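Local structure of myosin-17 (7KFL) at residues T318-E321 with I322-L326; I250-Q253 with L254-L258. The protein is a plant class XI myosin, probably an actin-based motor that carries cargo bound through its globular tail. All coordinates share one frame; numbering follows the deposited sequence.

Contact 1: T318-E321 with I322-L326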
loop_
_atom_site.group_PDB
_atom_site.type_symbol
_atom_site.label_atom_id
_atom_site.label_comp_id
_atom_site.label_asym_id
_atom_site.label_seq_id
_atom_site.Cartn_x
_atom_site.Cartn_y
_atom_site.Cartn_z
ATOM N N THR A 318 -37.140 -6.308 -2.774
ATOM C CA THR A 318 -37.497 -4.905 -3.120
ATOM C C THR A 318 -36.206 -4.136 -3.433
ATOM O O THR A 318 -35.133 -4.596 -2.997
ATOM C CB THR A 318 -38.295 -4.234 -1.994
ATOM O OG1 THR A 318 -37.445 -4.087 -0.856
ATOM C CG2 THR A 318 -39.533 -5.012 -1.601
ATOM N N LEU A 319 -36.307 -3.017 -4.160
ATOM C CA LEU A 319 -35.150 -2.154 -4.527
ATOM C C LEU A 319 -34.507 -1.589 -3.254
ATOM O O LEU A 319 -33.270 -1.464 -3.228
ATOM C CB LEU A 319 -35.620 -1.025 -5.452
ATOM C CG LEU A 319 -34.545 -0.023 -5.876
ATOM C CD1 LEU A 319 -33.497 -0.682 -6.760
ATOM C CD2 LEU A 319 -35.164 1.168 -6.590
ATOM N N ASP A 320 -35.323 -1.266 -2.245
ATOM C CA ASP A 320 -34.886 -0.631 -0.972
ATOM C C ASP A 320 -34.054 -1.627 -0.155
ATOM O O ASP A 320 -33.053 -1.192 0.441
ATOM C CB ASP A 320 -36.088 -0.095 -0.191
ATOM C CG ASP A 320 -36.765 1.086 -0.869
ATOM O OD1 ASP A 320 -36.053 2.059 -1.197
ATOM O OD2 ASP A 320 -37.995 1.023 -1.067
ATOM N N GLU A 321 -34.449 -2.904 -0.126
ATOM C CA GLU A 321 -33.683 -3.999 0.533
ATOM C C GLU A 321 -32.280 -4.075 -0.081
ATOM O O GLU A 321 -31.297 -4.049 0.685
ATOM C CB GLU A 321 -34.394 -5.346 0.377
ATOM C CG GLU A 321 -35.564 -5.538 1.325
ATOM C CD GLU A 321 -36.380 -6.792 1.060
ATOM O OE1 GLU A 321 -35.776 -7.829 0.712
ATOM O OE2 GLU A 321 -37.619 -6.728 1.193
ATOM N N ILE A 322 -32.204 -4.145 -1.414
ATOM C CA ILE A 322 -30.941 -4.332 -2.189
ATOM C C ILE A 322 -29.991 -3.164 -1.894
ATOM O O ILE A 322 -28.806 -3.431 -1.616
ATOM C CB ILE A 322 -31.238 -4.471 -3.699
ATOM C CG1 ILE A 322 -32.084 -5.710 -4.004
ATOM C CG2 ILE A 322 -29.952 -4.466 -4.514
ATOM C CD1 ILE A 322 -32.860 -5.618 -5.296
ATOM N N THR A 323 -30.494 -1.925 -1.940
ATOM C CA THR A 323 -29.679 -0.678 -1.939
ATOM C C THR A 323 -29.259 -0.272 -0.519
ATOM O O THR A 323 -28.351 0.574 -0.423
ATOM C CB THR A 323 -30.417 0.491 -2.605
ATOM O OG1 THR A 323 -31.682 0.650 -1.962
ATOM C CG2 THR A 323 -30.611 0.298 -4.093
ATOM N N ARG A 324 -29.885 -0.816 0.533
ATOM C CA ARG A 324 -29.695 -0.323 1.929
ATOM C C ARG A 324 -29.437 -1.466 2.927
ATOM O O ARG A 324 -28.869 -1.163 3.996
ATOM C CB ARG A 324 -30.895 0.538 2.337
ATOM C CG ARG A 324 -30.814 1.969 1.822
ATOM C CD ARG A 324 -32.160 2.584 1.486
ATOM N NE ARG A 324 -32.008 3.872 0.819
ATOM C CZ ARG A 324 -33.010 4.614 0.350
ATOM N NH1 ARG A 324 -34.264 4.206 0.466
ATOM N NH2 ARG A 324 -32.752 5.771 -0.238
ATOM N N GLU A 325 -29.821 -2.711 2.622
ATOM C CA GLU A 325 -29.600 -3.875 3.528
ATOM C C GLU A 325 -28.487 -4.775 2.965
ATOM O O GLU A 325 -27.797 -5.415 3.783
ATOM C CB GLU A 325 -30.926 -4.607 3.784
ATOM C CG GLU A 325 -31.014 -6.019 3.220
ATOM C CD GLU A 325 -32.345 -6.722 3.450
ATOM O OE1 GLU A 325 -33.206 -6.154 4.157
ATOM O OE2 GLU A 325 -32.520 -7.843 2.921
ATOM N N LEU A 326 -28.296 -4.809 1.639
ATOM C CA LEU A 326 -27.360 -5.748 0.957
ATOM C C LEU A 326 -26.141 -5.006 0.395
ATOM O O LEU A 326 -25.013 -5.437 0.703
ATOM C CB LEU A 326 -28.106 -6.495 -0.154
ATOM C CG LEU A 326 -28.835 -7.766 0.281
ATOM C CD1 LEU A 326 -29.780 -8.248 -0.810
ATOM C CD2 LEU A 326 -27.850 -8.867 0.652
#

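Contact 2: I250-Q253 with L254-L258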
loop_
_atom_site.group_PDB
_atom_site.type_symbol
_atom_site.label_atom_id
_atom_site.label_comp_id
_atom_site.label_asym_id
_atom_site.label_seq_id
_atom_site.Cartn_x
_atom_site.Cartn_y
_atom_site.Cartn_z
ATOM N N ILE A 250 -7.121 -4.877 -5.185
ATOM C CA ILE A 250 -7.836 -6.188 -5.278
ATOM C C ILE A 250 -9.332 -5.916 -5.466
ATOM O O ILE A 250 -9.932 -6.506 -6.387
ATOM C CB ILE A 250 -7.552 -7.069 -4.043
ATOM C CG1 ILE A 250 -6.141 -7.662 -4.101
ATOM C CG2 ILE A 250 -8.609 -8.155 -3.887
ATOM C CD1 ILE A 250 -5.650 -8.221 -2.786
ATOM N N ASN A 251 -9.899 -5.052 -4.621
ATOM C CA ASN A 251 -11.334 -4.664 -4.638
ATOM C C ASN A 251 -11.721 -4.180 -6.039
ATOM O O ASN A 251 -12.804 -4.558 -6.513
ATOM C CB ASN A 251 -11.634 -3.570 -3.612
ATOM C CG ASN A 251 -13.082 -3.138 -3.651
ATOM O OD1 ASN A 251 -13.967 -3.892 -3.257
ATOM N ND2 ASN A 251 -13.330 -1.933 -4.136
ATOM N N VAL A 252 -10.858 -3.366 -6.652
ATOM C CA VAL A 252 -11.059 -2.730 -7.988
ATOM C C VAL A 252 -11.064 -3.820 -9.064
ATOM O O VAL A 252 -12.023 -3.862 -9.849
ATOM C CB VAL A 252 -9.972 -1.669 -8.251
ATOM C CG1 VAL A 252 -9.889 -1.263 -9.716
ATOM C CG2 VAL A 252 -10.178 -0.448 -7.370
ATOM N N GLN A 253 -10.029 -4.663 -9.094
ATOM C CA GLN A 253 -9.819 -5.702 -10.141
ATOM C C GLN A 253 -11.008 -6.672 -10.166
ATOM O O GLN A 253 -11.485 -6.986 -11.274
ATOM C CB GLN A 253 -8.504 -6.443 -9.891
ATOM C CG GLN A 253 -7.271 -5.582 -10.127
ATOM C CD GLN A 253 -7.185 -5.112 -11.556
ATOM O OE1 GLN A 253 -7.334 -5.891 -12.495
ATOM N NE2 GLN A 253 -6.950 -3.823 -11.737
ATOM N N LEU A 254 -11.470 -7.115 -8.991
ATOM C CA LEU A 254 -12.551 -8.126 -8.848
ATOM C C LEU A 254 -13.913 -7.490 -9.134
ATOM O O LEU A 254 -14.706 -8.113 -9.868
ATOM C CB LEU A 254 -12.513 -8.724 -7.438
ATOM C CG LEU A 254 -11.276 -9.560 -7.108
ATOM C CD1 LEU A 254 -11.334 -10.059 -5.671
ATOM C CD2 LEU A 254 -11.123 -10.726 -8.074
ATOM N N PHE A 255 -14.187 -6.310 -8.571
ATOM C CA PHE A 255 -15.490 -5.612 -8.726
ATOM C C PHE A 255 -15.678 -5.160 -10.179
ATOM O O PHE A 255 -16.815 -5.224 -10.671
ATOM C CB PHE A 255 -15.617 -4.420 -7.778
ATOM C CG PHE A 255 -16.949 -3.723 -7.880
ATOM C CD1 PHE A 255 -18.067 -4.239 -7.247
ATOM C CD2 PHE A 255 -17.094 -2.578 -8.646
ATOM C CE1 PHE A 255 -19.295 -3.606 -7.354
ATOM C CE2 PHE A 255 -18.322 -1.945 -8.748
ATOM C CZ PHE A 255 -19.420 -2.462 -8.105
ATOM N N ASN A 256 -14.609 -4.701 -10.835
ATOM C CA ASN A 256 -14.665 -4.209 -12.238
ATOM C C ASN A 256 -14.995 -5.371 -13.184
ATOM O O ASN A 256 -15.687 -5.122 -14.185
ATOM C CB ASN A 256 -13.380 -3.488 -12.651
ATOM C CG ASN A 256 -13.265 -2.093 -12.071
ATOM O OD1 ASN A 256 -14.216 -1.564 -11.499
ATOM N ND2 ASN A 256 -12.100 -1.487 -12.217
ATOM N N SER A 257 -14.539 -6.591 -12.876
ATOM C CA SER A 257 -14.753 -7.803 -13.714
ATOM C C SER A 257 -16.229 -8.227 -13.659
ATOM O O SER A 257 -16.722 -8.778 -14.667
ATOM C CB SER A 257 -13.822 -8.927 -13.319
ATOM O OG SER A 257 -14.132 -9.433 -12.032
ATOM N N LEU A 258 -16.916 -7.966 -12.539
ATOM C CA LEU A 258 -18.381 -8.206 -12.399
ATOM C C LEU A 258 -19.144 -7.284 -13.359
ATOM O O LEU A 258 -20.148 -7.748 -13.934
ATOM C CB LEU A 258 -18.827 -7.960 -10.952
ATOM C CG LEU A 258 -18.272 -8.915 -9.894
ATOM C CD1 LEU A 258 -19.059 -8.786 -8.598
ATOM C CD2 LEU A 258 -18.286 -10.359 -10.374
#

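Contact 1: T318-E321 with I322-L326
Thr323 turns its hydroxyl back onto the first turn of the helix, and Leu319 O takes two bonds from that one residue: Thr323 OG1 lies 2.9 Å from Leu319 O and Thr323 N lies 3.1 Å from Leu319 O. The two donors come from opposite faces of the carbonyl plane, so the oxygen is gripped from both sides. What places the hydroxyl there is chi1 of 55°, which sets OG1 between the backbone N and the carbonyl carbon and leaves CG2 beside N. That methyl then meets Leu319 CD1 obliquely, with 4.0 Å between Thr323 CG2 and Leu319 CD1. Ahead of this turn Thr318 is the N-cap: its OG1 accepts a weak bond from Glu321 N and makes another weak one to Glu321 OE2. The cap starts the short helix 319-326 of the DIL region, which rests on other helices of the globular tail; Leu319 reaches Val356, Met360 and Met363 of helix 354-369, while Ile322 and Thr323 touch Leu335 of helix 332-341. On the outer side Asp320 and Arg324 run alongside each other, pointing the same way, their carboxylate and guanidinium planes only 6° apart. The salt bridge between Asp320 OD1 and Arg324 NH1 spans 3.3 Å, and OD1 approaches the guanidinium obliquely. At the far end the helix widens into a pi-type turn: Glu321 O receives Glu325 N at 2.8 Å and, weakly, Leu326 N. Glu325 folds its CB and CG against the same Glu321 O, and its carboxylate lies beside that of Glu321, with Glu321 OE1 and Glu325 OE2 3.9 Å apart. Such proximity of like charges would probably raise the proton affinity of one of the pair.

Contact 2: I250-Q253 with L254-L258
Leu254 and Ile250 lie side by side one turn apart, Leu254 CD1 standing 3.8 Å from Ile250 CG2, while Leu254 N bonds to Ile250 O at 3.1 Å. Next comes Phe255, whose N donates to Asn251 O, with 3.0 Å between Phe255 N and Asn251 O. With CG anti to the backbone N (chi1 -178°), the phenyl ring is carried away from the preceding turn, and it meets His301 edge-to-face. These i to i+4 bonds, sound as far as Asn256 and weak after it, belong to helix 236-260 of the DIL region, packed against helices 150-186 and 300-309; the buried Asn251 OD1 accepts from Ile302 N of the latter. Asn256 continues the series through its N, 2.9 Å from Val252 O, and its side chain lies back along Val252, so that Asn256 ND2 approaches Val252 CG1 to 3.3 Å. Asn256 ND2 is badly angled for Val252 O and is hydrogen-bonded outside the two segments, while Asn256 OD1 accepts from Leu378 N. With an alanine here, Leu378 N is likely to be left without its acceptor, and Val252 CG1 would probably lose the amide lying against it. Ser257 has chi1 of 68°, which brings Ser257 OG within 2.6 Å of Leu254 O, a bond back by three residues inside the helix, whereas Ser257 N reaches Gln253 O only weakly.

In the fold
Both contacts are local, each formed within a single helix, and the two helices are different; both fall within the DIL range, contact 2 earlier in the chain. The centres of contacts 1 and 2 lie about 21 Å apart, and the nearest atoms of contacts 1 and 2 are about 10 Å apart, so they do not touch. Contact 2 is buried in the C-terminal half of helix 236-260, its centre about 17 Å from the chain's centre; contact 1 spans a short surface helix, its centre about 32 Å out. The chemistry differs with burial: the inner segment pairs aliphatic side chains and sends asparagine amides to backbone N-H groups of other segments, whereas the outer one holds a salt bridge, two neighbouring carboxylates, a capping threonine and a widened last turn.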